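Local coordinates for protein putative TetR family transcriptional regulator (Streptomyces coelicolor A3, PDB 3BQY) that probably binds cis-regulatory DNA through a helix-turn-helix motif, as a dimeric TetR-family transcriptional repressor, at residues T10-L15 and A54-D59; D93-F98 and G142-E147. One frame throughout, in Å; residues are numbered along the deposited sequence.

Contact 1 of 2, residues T10-L15 and A54-D59; sequences TALDLL and AEHMVD
L12 of helix 4-18 sends its two methyls to different partners on the end of helix 46-57. CD1 lies 3.4 Å from ND1 of H56, meeting the imidazole obliquely, while CD2 rests 3.5 Å from CE of M57, a selenomethionine. With CG anti to the carbonyl carbon (chi1 -68°), the L12 fork opens toward both neighbours at once. M57 leaves its backbone at an angle to helix 4-18, but beyond CG the chain runs extended (chi3 -172°), and this carries its terminal methyl across to the leucines. There CE also meets CD2 of L15 at 3.7 Å, the two side chains crossing at about a right angle, one helical turn on from L12. No hydrogen bond joins the segments; the grip is apolar, with H56 on its solvent side. M53 and H91 also pack on L12. With an alanine here, the M57 methyl would probably keep only the L15 touch from segment 10-15, and the H56 ring would lose the methyl set against it. Packing of helix 4-18 on the end of helix 46-57, with the predicted helix-turn-helix at 24-43 between them in the chain, is typical of the TetR-family DNA-binding domain.

Contact 2 of 2, residues D93-F98 and G142-E147; sequences DGARVF and GHTLEE
A95 presses its methyl straight onto the backbone of helix 126-151 between T144 and L145. Its CB sits 3.6 Å from L145 N and 3.8 Å from L145 CG, and the CA atoms of A95 and L145 come within 5.2 Å of each other. T144 closes the other flank: its CG2, anti to the backbone N (chi1 of OG1 -52°), stands 3.9 Å from A95 CB, while OG1 is turned back to bond T140 O in its own helix. This is the tight part, where a one-carbon side chain lets the short helix 94-99 come close, the two segments running at 136° to each other.

The looser side is carried by R96 and L145. CD2 of L145 reaches 3.5 Å from CG of R96, an aliphatic touch made at about a right angle, and lies equally near R96 N. Past this point the arginine departs: a bend at chi3 (56°) swings the guanidinium away from helix 126-151, where NH2 forms a salt bridge with D21 and NH1 a long one, 3.7 Å, with D93 OD1. R96 is exposed, whereas L145 is partly covered by L145 of the second subunit, so this side of the contact borders the dimer interface.

Across the two segments themselves there is no hydrogen bond and no salt bridge. A polar link between the two helices comes from just beyond, where A95 N donates to OE1 of Q148. Methyl and methylene groups thus set the spacing, consistent with a contact held by shape, while the charge of R96 is engaged by D21 and, at longer range, D93 rather than by helix 126-151.

How the contacts relate
From the N terminus, contact 1 comes first: 10-15 is met again by 54-59, closing a mostly helical loop that includes the predicted helix-turn-helix. Contact 2 opens only afterwards, at 93-98, and closes when 142-147 returns in the long helix 126-151. The two loops follow in series, neither nesting nor crossing. In space they adjoin, their centres about 13 Å apart, and touch directly: V58 CG1 packs 3.8 Å from F98 CE1, and M57 CE lies 3.8 Å from V97 CB. The short helix 94-99 thus stands between the end of helix 46-57 and helix 126-151, so that contact 2, within the C-terminal domain, helps seat the DNA-binding part on that domain.

Contact 1 of 2, residues T10-L15 and A54-D59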
ATOM      1  N   THR A  10      19.828  15.072   6.409  1.00 27.68           N
ATOM      2  CA  THR A  10      19.091  16.085   7.176  1.00 28.00           C
ATOM      3  C   THR A  10      17.570  15.932   6.990  1.00 27.47           C
ATOM      4  O   THR A  10      16.805  15.986   7.964  1.00 27.34           O
ATOM      5  CB  THR A  10      19.584  17.500   6.842  1.00 27.85           C
ATOM      6  OG1 THR A  10      20.976  17.591   7.180  1.00 28.75           O
ATOM      7  CG2 THR A  10      18.820  18.564   7.651  1.00 28.59           C
ATOM      8  N   ALA A  11      17.150  15.708   5.747  1.00 27.39           N
ATOM      9  CA  ALA A  11      15.751  15.476   5.427  1.00 27.06           C
ATOM     10  C   ALA A  11      15.193  14.235   6.133  1.00 27.20           C
ATOM     11  O   ALA A  11      14.100  14.285   6.704  1.00 27.23           O
ATOM     12  CB  ALA A  11      15.555  15.404   3.910  1.00 27.98           C
ATOM     13  N   LEU A  12      15.953  13.134   6.138  1.00 27.19           N
ATOM     14  CA  LEU A  12      15.567  11.942   6.890  1.00 27.16           C
ATOM     15  C   LEU A  12      15.469  12.212   8.406  1.00 27.45           C
ATOM     16  O   LEU A  12      14.580  11.672   9.071  1.00 27.30           O
ATOM     17  CB  LEU A  12      16.551  10.782   6.622  1.00 27.12           C
ATOM     18  CG  LEU A  12      16.476  10.236   5.177  1.00 27.82           C
ATOM     19  CD1 LEU A  12      17.676   9.341   4.910  1.00 27.66           C
ATOM     20  CD2 LEU A  12      15.168   9.478   4.909  1.00 27.00           C
ATOM     21  N   ASP A  13      16.398  13.007   8.937  1.00 26.63           N
ATOM     22  CA  ASP A  13      16.336  13.444  10.340  1.00 27.56           C
ATOM     23  C   ASP A  13      15.026  14.196  10.615  1.00 27.40           C
ATOM     24  O   ASP A  13      14.301  13.852  11.551  1.00 27.35           O
ATOM     25  CB  ASP A  13      17.528  14.351  10.672  1.00 27.64           C
ATOM     26  CG  ASP A  13      18.851  13.573  10.772  1.00 29.76           C
ATOM     27  OD1 ASP A  13      18.811  12.330  10.908  1.00 30.21           O
ATOM     28  OD2 ASP A  13      19.932  14.217  10.744  1.00 33.13           O
ATOM     29  N   LEU A  14      14.717  15.174   9.760  1.00 27.80           N
ATOM     30  CA  LEU A  14      13.487  15.979   9.856  1.00 28.67           C
ATOM     31  C   LEU A  14      12.239  15.104   9.793  1.00 28.70           C
ATOM     32  O   LEU A  14      11.285  15.296  10.546  1.00 29.05           O
ATOM     33  CB  LEU A  14      13.409  16.996   8.721  1.00 28.41           C
ATOM     34  CG  LEU A  14      14.068  18.350   8.849  1.00 30.56           C
ATOM     35  CD1 LEU A  14      13.667  19.144   7.631  1.00 30.69           C
ATOM     36  CD2 LEU A  14      13.616  19.077  10.140  1.00 31.07           C
ATOM     37  N   LEU A  15      12.275  14.124   8.902  1.00 29.29           N
ATOM     38  CA  LEU A  15      11.187  13.181   8.728  1.00 29.22           C
ATOM     39  C   LEU A  15      10.890  12.483  10.045  1.00 29.98           C
ATOM     40  O   LEU A  15       9.744  12.447  10.484  1.00 31.14           O
ATOM     41  CB  LEU A  15      11.559  12.191   7.613  1.00 29.49           C
ATOM     42  CG  LEU A  15      10.495  11.229   7.118  1.00 27.67           C
ATOM     43  CD1 LEU A  15       9.324  11.983   6.496  1.00 24.10           C
ATOM     44  CD2 LEU A  15      11.127  10.328   6.096  1.00 26.56           C
ATOM     45  N   ALA A  54      14.006   7.922  -0.674  1.00 24.02           N
ATOM     46  CA  ALA A  54      13.484   6.567  -0.823  1.00 24.36           C
ATOM     47  C   ALA A  54      14.629   5.625  -1.264  1.00 24.66           C
ATOM     48  O   ALA A  54      14.786   4.529  -0.729  1.00 25.34           O
ATOM     49  CB  ALA A  54      12.354   6.565  -1.850  1.00 24.31           C
ATOM     50  N   GLU A  55      15.444   6.081  -2.212  1.00 24.18           N
ATOM     51  CA  GLU A  55      16.551   5.281  -2.738  1.00 25.25           C
ATOM     52  C   GLU A  55      17.590   5.020  -1.628  1.00 25.39           C
ATOM     53  O   GLU A  55      18.068   3.905  -1.484  1.00 25.95           O
ATOM     54  CB  GLU A  55      17.144   5.949  -3.995  1.00 24.51           C
ATOM     55  CG  GLU A  55      18.496   5.448  -4.423  1.00 26.25           C
ATOM     56  CD  GLU A  55      18.452   4.075  -5.102  1.00 24.67           C
ATOM     57  OE1 GLU A  55      17.362   3.489  -5.287  1.00 24.53           O
ATOM     58  OE2 GLU A  55      19.544   3.577  -5.427  1.00 27.22           O
ATOM     59  N   HIS A  56      17.886   6.030  -0.808  1.00 25.30           N
ATOM     60  CA  HIS A  56      18.775   5.859   0.338  1.00 25.70           C
ATOM     61  C   HIS A  56      18.234   4.911   1.429  1.00 25.63           C
ATOM     62  O   HIS A  56      18.998   4.104   2.000  1.00 24.60           O
ATOM     63  CB  HIS A  56      19.110   7.219   0.958  1.00 26.85           C
ATOM     64  CG  HIS A  56      20.159   7.136   2.020  1.00 30.34           C
ATOM     65  ND1 HIS A  56      19.866   7.189   3.367  1.00 32.69           N
ATOM     66  CD2 HIS A  56      21.499   6.971   1.930  1.00 34.24           C
ATOM     67  CE1 HIS A  56      20.987   7.092   4.062  1.00 34.47           C
ATOM     68  NE2 HIS A  56      21.990   6.951   3.214  1.00 37.64           N
HETATM   69  N   MSE A  57      16.927   4.993   1.720  1.00 24.47           N
HETATM   70  CA  MSE A  57      16.299   4.147   2.734  1.00 26.58           C
HETATM   71  C   MSE A  57      16.503   2.674   2.437  1.00 25.17           C
HETATM   72  O   MSE A  57      16.646   1.883   3.366  1.00 25.06           O
HETATM   73  CB  MSE A  57      14.768   4.393   2.806  1.00 25.05           C
HETATM   74  CG  MSE A  57      14.418   5.729   3.383  1.00 28.49           C
HETATM   75 SE   MSE A  57      12.437   5.827   3.321  0.80 36.82          SE
HETATM   76  CE  MSE A  57      12.329   7.668   3.836  1.00 30.90           C
ATOM     77  N   VAL A  58      16.502   2.309   1.156  1.00 24.27           N
ATOM     78  CA  VAL A  58      16.599   0.886   0.778  1.00 24.93           C
ATOM     79  C   VAL A  58      18.014   0.406   0.444  1.00 25.70           C
ATOM     80  O   VAL A  58      18.192  -0.694  -0.084  1.00 24.46           O
ATOM     81  CB  VAL A  58      15.561   0.501  -0.339  1.00 24.45           C
ATOM     82  CG1 VAL A  58      14.126   0.728   0.206  1.00 25.67           C
ATOM     83  CG2 VAL A  58      15.734   1.370  -1.612  1.00 23.62           C
ATOM     84  N   ASP A  59      19.008   1.233   0.737  1.00 26.60           N
ATOM     85  CA  ASP A  59      20.413   0.847   0.612  1.00 29.57           C
ATOM     86  C   ASP A  59      20.644  -0.488   1.333  1.00 28.93           C
ATOM     87  O   ASP A  59      20.238  -0.665   2.481  1.00 29.11           O
ATOM     88  CB  ASP A  59      21.288   1.924   1.252  1.00 30.43           C
ATOM     89  CG  ASP A  59      22.752   1.589   1.173  1.00 37.40           C
ATOM     90  OD1 ASP A  59      23.259   1.320   0.053  1.00 41.87           O
ATOM     91  OD2 ASP A  59      23.398   1.585   2.244  1.00 45.09           O
TER

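Contact 2 of 2, residues D93-F98 and G142-E147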
ATOM      1  N   ASP A  93       6.935   7.663   8.517  1.00 23.94           N
ATOM      2  CA  ASP A  93       6.311   7.788   7.195  1.00 24.45           C
ATOM      3  C   ASP A  93       7.178   7.234   6.044  1.00 23.95           C
ATOM      4  O   ASP A  93       7.016   7.639   4.900  1.00 24.34           O
ATOM      5  CB  ASP A  93       5.958   9.250   6.899  1.00 23.97           C
ATOM      6  CG  ASP A  93       4.960   9.817   7.885  1.00 27.35           C
ATOM      7  OD1 ASP A  93       4.042   9.064   8.287  1.00 29.46           O
ATOM      8  OD2 ASP A  93       5.097  11.016   8.239  1.00 26.23           O
ATOM      9  N   GLY A  94       8.074   6.302   6.341  1.00 23.86           N
ATOM     10  CA  GLY A  94       8.982   5.775   5.316  1.00 23.24           C
ATOM     11  C   GLY A  94       8.263   5.080   4.160  1.00 23.39           C
ATOM     12  O   GLY A  94       8.650   5.227   2.999  1.00 22.97           O
ATOM     13  N   ALA A  95       7.235   4.294   4.460  1.00 23.54           N
ATOM     14  CA  ALA A  95       6.484   3.616   3.379  1.00 24.31           C
ATOM     15  C   ALA A  95       5.806   4.618   2.421  1.00 23.90           C
ATOM     16  O   ALA A  95       5.750   4.391   1.217  1.00 23.51           O
ATOM     17  CB  ALA A  95       5.456   2.618   3.971  1.00 23.82           C
ATOM     18  N   ARG A  96       5.284   5.717   2.958  1.00 24.30           N
ATOM     19  CA  ARG A  96       4.682   6.786   2.139  1.00 24.52           C
ATOM     20  C   ARG A  96       5.712   7.386   1.209  1.00 24.62           C
ATOM     21  O   ARG A  96       5.429   7.649   0.035  1.00 24.60           O
ATOM     22  CB  ARG A  96       4.089   7.895   3.024  1.00 24.24           C
ATOM     23  CG  ARG A  96       2.798   7.468   3.722  1.00 25.73           C
ATOM     24  CD  ARG A  96       2.227   8.553   4.656  1.00 25.77           C
ATOM     25  NE  ARG A  96       1.991   9.819   3.969  1.00 29.03           N
ATOM     26  CZ  ARG A  96       1.858  10.986   4.600  1.00 32.26           C
ATOM     27  NH1 ARG A  96       1.935  11.045   5.924  1.00 30.18           N
ATOM     28  NH2 ARG A  96       1.666  12.095   3.907  1.00 32.00           N
ATOM     29  N   VAL A  97       6.926   7.616   1.728  1.00 23.85           N
ATOM     30  CA  VAL A  97       7.984   8.171   0.894  1.00 23.68           C
ATOM     31  C   VAL A  97       8.353   7.183  -0.226  1.00 24.24           C
ATOM     32  O   VAL A  97       8.483   7.570  -1.389  1.00 24.07           O
ATOM     33  CB  VAL A  97       9.238   8.552   1.729  1.00 23.13           C
ATOM     34  CG1 VAL A  97      10.379   9.056   0.828  1.00 22.72           C
ATOM     35  CG2 VAL A  97       8.886   9.627   2.820  1.00 22.98           C
ATOM     36  N   PHE A  98       8.559   5.921   0.134  1.00 23.47           N
ATOM     37  CA  PHE A  98       8.912   4.893  -0.855  1.00 24.81           C
ATOM     38  C   PHE A  98       7.794   4.683  -1.892  1.00 26.14           C
ATOM     39  O   PHE A  98       8.066   4.681  -3.099  1.00 26.78           O
ATOM     40  CB  PHE A  98       9.222   3.578  -0.131  1.00 23.33           C
ATOM     41  CG  PHE A  98       9.713   2.483  -1.038  1.00 24.95           C
ATOM     42  CD1 PHE A  98      11.004   2.518  -1.546  1.00 25.64           C
ATOM     43  CD2 PHE A  98       8.854   1.424  -1.404  1.00 25.08           C
ATOM     44  CE1 PHE A  98      11.476   1.505  -2.405  1.00 27.18           C
ATOM     45  CE2 PHE A  98       9.316   0.405  -2.243  1.00 24.93           C
ATOM     46  CZ  PHE A  98      10.621   0.456  -2.753  1.00 24.67           C
ATOM     47  N   GLY A 142       1.960  -2.049   1.128  1.00 22.40           N
ATOM     48  CA  GLY A 142       0.608  -1.856   1.676  1.00 22.58           C
ATOM     49  C   GLY A 142       0.578  -2.139   3.171  1.00 22.30           C
ATOM     50  O   GLY A 142       0.009  -1.374   3.952  1.00 21.30           O
ATOM     51  N   HIS A 143       1.208  -3.243   3.573  1.00 22.00           N
ATOM     52  CA  HIS A 143       1.252  -3.600   4.999  1.00 22.44           C
ATOM     53  C   HIS A 143       1.975  -2.522   5.826  1.00 22.30           C
ATOM     54  O   HIS A 143       1.508  -2.110   6.908  1.00 21.78           O
ATOM     55  CB  HIS A 143       2.002  -4.929   5.219  1.00 22.25           C
ATOM     56  CG  HIS A 143       2.410  -5.118   6.642  1.00 24.90           C
ATOM     57  ND1 HIS A 143       1.600  -5.735   7.570  1.00 27.80           N
ATOM     58  CD2 HIS A 143       3.505  -4.687   7.321  1.00 27.53           C
ATOM     59  CE1 HIS A 143       2.193  -5.710   8.755  1.00 27.41           C
ATOM     60  NE2 HIS A 143       3.345  -5.070   8.633  1.00 28.89           N
ATOM     61  N   THR A 144       3.127  -2.073   5.331  1.00 21.96           N
ATOM     62  CA  THR A 144       3.961  -1.129   6.088  1.00 22.59           C
ATOM     63  C   THR A 144       3.297   0.263   6.141  1.00 23.83           C
ATOM     64  O   THR A 144       3.316   0.943   7.177  1.00 23.51           O
ATOM     65  CB  THR A 144       5.398  -1.080   5.505  1.00 22.77           C
ATOM     66  OG1 THR A 144       5.895  -2.434   5.406  1.00 24.01           O
ATOM     67  CG2 THR A 144       6.338  -0.295   6.473  1.00 22.72           C
ATOM     68  N   LEU A 145       2.677   0.670   5.042  1.00 24.02           N
ATOM     69  CA  LEU A 145       1.891   1.913   5.032  1.00 26.26           C
ATOM     70  C   LEU A 145       0.841   1.914   6.114  1.00 26.33           C
ATOM     71  O   LEU A 145       0.681   2.897   6.868  1.00 26.43           O
ATOM     72  CB  LEU A 145       1.175   2.079   3.689  1.00 25.52           C
ATOM     73  CG  LEU A 145       1.924   2.653   2.509  1.00 31.04           C
ATOM     74  CD1 LEU A 145       1.083   2.404   1.284  1.00 31.49           C
ATOM     75  CD2 LEU A 145       2.127   4.162   2.715  1.00 31.19           C
ATOM     76  N   GLU A 146       0.098   0.817   6.194  1.00 26.69           N
ATOM     77  CA  GLU A 146      -0.972   0.720   7.189  1.00 26.88           C
ATOM     78  C   GLU A 146      -0.459   0.562   8.620  1.00 26.94           C
ATOM     79  O   GLU A 146      -1.037   1.118   9.552  1.00 26.06           O
ATOM     80  CB  GLU A 146      -1.986  -0.354   6.802  1.00 27.38           C
ATOM     81  CG  GLU A 146      -2.591  -0.101   5.366  1.00 30.71           C
ATOM     82  CD  GLU A 146      -3.508   1.161   5.233  1.00 35.37           C
ATOM     83  OE1 GLU A 146      -3.329   2.179   5.958  1.00 38.90           O
ATOM     84  OE2 GLU A 146      -4.425   1.122   4.375  1.00 34.77           O
ATOM     85  N   GLU A 147       0.656  -0.149   8.791  1.00 26.88           N
ATOM     86  CA  GLU A 147       1.312  -0.227  10.107  1.00 27.63           C
ATOM     87  C   GLU A 147       1.750   1.164  10.568  1.00 27.89           C
ATOM     88  O   GLU A 147       1.505   1.560  11.731  1.00 28.26           O
ATOM     89  CB  GLU A 147       2.527  -1.174  10.066  1.00 27.46           C
ATOM     90  CG  GLU A 147       3.359  -1.095  11.357  1.00 29.95           C
ATOM     91  CD  GLU A 147       4.445  -2.170  11.458  1.00 29.67           C
ATOM     92  OE1 GLU A 147       4.551  -3.042  10.576  1.00 30.82           O
ATOM     93  OE2 GLU A 147       5.181  -2.130  12.459  1.00 36.14           O
TER